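Local structure of terminal oxygenase component of carbazole 1,9a-dioxygenase (Nocardioides aromaticivorans, 3GCF) at residues L87-K90 / V94-W97; S196-V199 / R203-F206. The protein is the terminal oxygenase component of carbazole 1,9a-dioxygenase, in which a Rieske [2Fe-2S] cluster probably passes electrons to a non-haem iron that activates dioxygen. All coordinates share one frame; numbering follows the deposited sequence.

In the fold
Contact 1 lies in the Rieske domain and contact 2 in the catalytic domain, the division by which Rieske oxygenases separate electron entry from oxygen chemistry. From the N terminus, the chain first builds much of the Rieske domain sheet and, after strand 67-72, enters the loop that holds 87-90; contact 1 closes the short turn between this loop and strand 93-95, next to cluster ligand Cys96. Contact 2 comes later, after the chain has entered the catalytic domain, where 203-206 folds back on helix 197-201 close behind iron ligand His193. The two loops follow in series, neither nested nor crossed, on opposite sides of the chain's centre, with contact centres about 50 Å apart.

Contact 1: L87-K90 / V94-W97; sequences LCFK and VSCW. With FES (Fe2/s2 (inorganic) cluster), chain Q.
Leu87 and Ser95 meet through a nearly straight backbone bond, Ser95 N to Leu87 O at 2.9 Å. Leu87 O also receives the CA-H of Val94, and Val94 CG2 lies 3.6 Å from Leu87 O. Leu87 CB makes a close van der Waals approach to Ser95 O, while Leu87 CD1 makes apolar contact with Trp97 CB at 4.0 Å, the two side chains crossing at about a right angle. With CG anti to its carbonyl carbon (chi1 -62°), Leu87 extends along 94-97 and reaches Trp97.

Beyond this tight part, the fit around Phe89 is looser and wetter. Ser95 OG comes to the edge of the Phe89 ring, in plane, 3.7 Å from Phe89 CD2, and a water joins the segments by accepting from Phe89 N at 2.8 Å and bonding Ser95 OG. That hydroxyl also bonds Thr102 OG1, and Val250 of the second subunit packs on Phe89.

Cys96 SG binds FE1 of the cluster at 2.3 Å, as does Cys75; with His77 and His99 they follow the Cys-X-His and Cys-X-X-His pattern of Rieske cluster-binding loops. The backbone bond and leucine packing probably help hold the strand end before Cys96, whose CB points away from 87-90, with SG on the iron.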
loop_
_atom_site.group_PDB
_atom_site.type_symbol
_atom_site.label_atom_id
_atom_site.label_comp_id
_atom_site.label_asym_id
_atom_site.label_seq_id
_atom_site.Cartn_x
_atom_site.Cartn_y
_atom_site.Cartn_z
ATOM N N LEU A 87 16.432 -11.667 -22.438
ATOM C CA LEU A 87 17.094 -11.749 -23.730
ATOM C C LEU A 87 17.914 -13.016 -23.883
ATOM O O LEU A 87 18.517 -13.500 -22.929
ATOM C CB LEU A 87 18.019 -10.539 -23.924
ATOM C CG LEU A 87 17.395 -9.144 -23.943
ATOM C CD1 LEU A 87 18.502 -8.107 -23.925
ATOM C CD2 LEU A 87 16.523 -8.972 -25.187
ATOM N N CYS A 88 17.923 -13.556 -25.095
ATOM C CA CYS A 88 18.703 -14.747 -25.390
ATOM C C CYS A 88 19.230 -14.644 -26.810
ATOM O O CYS A 88 18.454 -14.611 -27.767
ATOM C CB CYS A 88 17.862 -16.016 -25.251
ATOM S SG CYS A 88 18.809 -17.507 -25.689
ATOM N N PHE A 89 20.547 -14.589 -26.952
ATOM C CA PHE A 89 21.143 -14.488 -28.276
ATOM C C PHE A 89 21.815 -15.793 -28.667
ATOM O O PHE A 89 22.323 -15.933 -29.774
ATOM C CB PHE A 89 22.132 -13.329 -28.309
ATOM C CG PHE A 89 21.489 -11.996 -28.064
ATOM C CD1 PHE A 89 20.701 -11.401 -29.046
ATOM C CD2 PHE A 89 21.635 -11.355 -26.839
ATOM C CE1 PHE A 89 20.066 -10.185 -28.808
ATOM C CE2 PHE A 89 21.006 -10.140 -26.590
ATOM C CZ PHE A 89 20.219 -9.553 -27.574
ATOM N N LYS A 90 21.798 -16.750 -27.747
ATOM C CA LYS A 90 22.374 -18.066 -27.979
ATOM C C LYS A 90 21.727 -19.053 -27.017
ATOM O O LYS A 90 21.871 -18.925 -25.799
ATOM C CB LYS A 90 23.883 -18.057 -27.750
ATOM C CG LYS A 90 24.516 -19.420 -27.981
ATOM C CD LYS A 90 26.004 -19.414 -27.677
ATOM C CE LYS A 90 26.560 -20.828 -27.724
ATOM N NZ LYS A 90 26.197 -21.491 -29.009
ATOM N N VAL A 94 21.605 -16.623 -21.187
ATOM C CA VAL A 94 20.635 -15.569 -20.979
ATOM C C VAL A 94 21.485 -14.307 -20.902
ATOM O O VAL A 94 22.578 -14.327 -20.329
ATOM C CB VAL A 94 19.815 -15.772 -19.667
ATOM C CG1 VAL A 94 20.723 -15.722 -18.449
ATOM C CG2 VAL A 94 18.726 -14.705 -19.574
ATOM N N SER A 95 21.011 -13.230 -21.519
ATOM C CA SER A 95 21.746 -11.969 -21.515
ATOM C C SER A 95 20.938 -10.897 -20.802
ATOM O O SER A 95 19.751 -10.729 -21.072
ATOM C CB SER A 95 22.046 -11.514 -22.949
ATOM O OG SER A 95 23.017 -12.342 -23.574
ATOM N N CYS A 96 21.583 -10.179 -19.888
ATOM C CA CYS A 96 20.907 -9.121 -19.151
ATOM C C CYS A 96 20.609 -7.977 -20.113
ATOM O O CYS A 96 21.443 -7.626 -20.943
ATOM C CB CYS A 96 21.791 -8.623 -18.005
ATOM S SG CYS A 96 21.008 -7.393 -16.923
ATOM N N TRP A 97 19.415 -7.409 -19.996
ATOM C CA TRP A 97 18.975 -6.305 -20.839
ATOM C C TRP A 97 19.668 -4.976 -20.531
ATOM O O TRP A 97 19.599 -4.046 -21.332
ATOM C CB TRP A 97 17.468 -6.086 -20.668
ATOM C CG TRP A 97 17.065 -5.882 -19.220
ATOM C CD1 TRP A 97 16.648 -6.843 -18.340
ATOM C CD2 TRP A 97 17.102 -4.652 -18.477
ATOM N NE1 TRP A 97 16.422 -6.290 -17.097
ATOM C CE2 TRP A 97 16.694 -4.948 -17.154
ATOM C CE3 TRP A 97 17.443 -3.329 -18.799
ATOM C CZ2 TRP A 97 16.618 -3.968 -16.153
ATOM C CZ3 TRP A 97 17.370 -2.357 -17.804
ATOM C CH2 TRP A 97 16.960 -2.682 -16.497
HETATM FE FE1 FES Q . 22.763 -6.743 -15.664
HETATM FE FE2 FES Q . 24.372 -4.571 -15.637
HETATM S S1 FES Q . 24.503 -6.289 -17.009
HETATM S S2 FES Q . 22.604 -5.062 -14.232
HETATM O O HOH W 1 21.976 -14.591 -24.499
#

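Contact 2: S196-V199 / R203-F206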
loop_
_atom_site.group_PDB
_atom_site.type_symbol
_atom_site.label_atom_id
_atom_site.label_comp_id
_atom_site.label_asym_id
_atom_site.label_seq_id
_atom_site.Cartn_x
_atom_site.Cartn_y
_atom_site.Cartn_z
ATOM N N SER A 196 -21.708 -25.417 -4.028
ATOM C CA SER A 196 -20.964 -25.350 -5.282
ATOM C C SER A 196 -21.776 -26.063 -6.353
ATOM O O SER A 196 -22.325 -27.140 -6.105
ATOM C CB SER A 196 -19.609 -26.047 -5.148
ATOM O OG SER A 196 -19.028 -26.281 -6.424
ATOM N N PRO A 197 -21.878 -25.469 -7.555
ATOM C CA PRO A 197 -22.639 -26.100 -8.640
ATOM C C PRO A 197 -22.066 -27.462 -9.045
ATOM O O PRO A 197 -22.723 -28.240 -9.739
ATOM C CB PRO A 197 -22.570 -25.064 -9.771
ATOM C CG PRO A 197 -21.301 -24.304 -9.476
ATOM C CD PRO A 197 -21.354 -24.155 -7.971
ATOM N N TRP A 198 -20.843 -27.754 -8.607
ATOM C CA TRP A 198 -20.222 -29.033 -8.929
ATOM C C TRP A 198 -20.869 -30.178 -8.143
ATOM O O TRP A 198 -20.866 -31.324 -8.594
ATOM C CB TRP A 198 -18.715 -28.990 -8.639
ATOM C CG TRP A 198 -17.993 -30.252 -9.044
ATOM C CD1 TRP A 198 -17.332 -31.121 -8.219
ATOM C CD2 TRP A 198 -17.876 -30.792 -10.370
ATOM N NE1 TRP A 198 -16.813 -32.162 -8.947
ATOM C CE2 TRP A 198 -17.129 -31.987 -10.269
ATOM C CE3 TRP A 198 -18.330 -30.380 -11.636
ATOM C CZ2 TRP A 198 -16.824 -32.781 -11.385
ATOM C CZ3 TRP A 198 -18.028 -31.172 -12.751
ATOM C CH2 TRP A 198 -17.282 -32.358 -12.614
ATOM N N VAL A 199 -21.429 -29.875 -6.974
ATOM C CA VAL A 199 -22.065 -30.912 -6.170
ATOM C C VAL A 199 -23.193 -31.572 -6.956
ATOM O O VAL A 199 -23.188 -32.789 -7.154
ATOM C CB VAL A 199 -22.599 -30.348 -4.827
ATOM C CG1 VAL A 199 -23.475 -31.383 -4.131
ATOM C CG2 VAL A 199 -21.424 -29.993 -3.923
ATOM N N ARG A 203 -23.380 -34.952 -9.688
ATOM C CA ARG A 203 -24.208 -35.875 -8.906
ATOM C C ARG A 203 -23.487 -36.463 -7.710
ATOM O O ARG A 203 -23.577 -37.662 -7.452
ATOM C CB ARG A 203 -24.702 -37.022 -9.796
ATOM C CG ARG A 203 -25.621 -36.591 -10.921
ATOM C CD ARG A 203 -26.124 -37.789 -11.729
ATOM N NE ARG A 203 -25.092 -38.381 -12.584
ATOM C CZ ARG A 203 -24.578 -39.601 -12.425
ATOM N NH1 ARG A 203 -24.991 -40.385 -11.434
ATOM N NH2 ARG A 203 -23.653 -40.041 -13.268
ATOM N N LEU A 204 -22.782 -35.621 -6.971
ATOM C CA LEU A 204 -22.027 -36.082 -5.820
ATOM C C LEU A 204 -22.842 -36.258 -4.548
ATOM O O LEU A 204 -23.736 -35.464 -4.253
ATOM C CB LEU A 204 -20.891 -35.106 -5.503
ATOM C CG LEU A 204 -19.878 -34.706 -6.573
ATOM C CD1 LEU A 204 -18.821 -33.802 -5.923
ATOM C CD2 LEU A 204 -19.222 -35.948 -7.171
ATOM N N ALA A 205 -22.538 -37.320 -3.810
ATOM C CA ALA A 205 -23.165 -37.550 -2.516
ATOM C C ALA A 205 -22.075 -36.859 -1.711
ATOM O O ALA A 205 -21.030 -37.448 -1.441
ATOM C CB ALA A 205 -23.212 -39.040 -2.186
ATOM N N PHE A 206 -22.298 -35.598 -1.359
ATOM C CA PHE A 206 -21.271 -34.843 -0.655
ATOM C C PHE A 206 -21.703 -34.400 0.730
ATOM O O PHE A 206 -22.642 -33.620 0.878
ATOM C CB PHE A 206 -20.882 -33.629 -1.502
ATOM C CG PHE A 206 -19.517 -33.095 -1.203
ATOM C CD1 PHE A 206 -18.384 -33.859 -1.469
ATOM C CD2 PHE A 206 -19.358 -31.825 -0.662
ATOM C CE1 PHE A 206 -17.113 -33.364 -1.201
ATOM C CE2 PHE A 206 -18.086 -31.321 -0.390
ATOM C CZ PHE A 206 -16.966 -32.090 -0.661
#
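Val199 O receives the backbone N-H of Leu204 at 2.9 Å, and this is the polar link between the helix and the chain that leaves it. Arg203 N also comes near that oxygen, but the angle is too poor for a bond.

Leu204 then folds its side chain back over the same carbonyl, Leu204 CB lying 3.7 Å from Val199 O. Leu204 CD1 meets the pyrrole part of the indole at an oblique slant, 3.8 Å from Trp198 CD1 and 4.0 Å from Trp198 NE1. Trp198 can meet it there because CG stands anti to the backbone N (chi1 -176°). On the other flank, Val199 CG2 loosely meets CD2 of the Phe206 ring at 4.3 Å. Shortening Leu204 to an alanine is likely to leave Trp198 CD1 without its methyl partner and to open a gap beside the Val199 carbonyl.

Further out, Trp198 NE1 donates to Pro280 O, fixing the indole's rotation, while helix 311-331 lies against the Trp198 side chain through Arg324, Asp328 and Ala329. Phe206 meets the ring of Phe333 with their planes near perpendicular. At the other end of the helix, Ser196 OG caps it by accepting from Trp198 N at 3.2 Å.

Arg203, with positive phi (48°), is the C' residue of a Schellman motif, which pairs the Leu204-Val199 bond with one from Arg203 N to Ser200 O. Such a motif typically ends a helix and turns the chain away; here it leads to Phe206, whose side chain lies about 4 Å from that of the iron ligand His193.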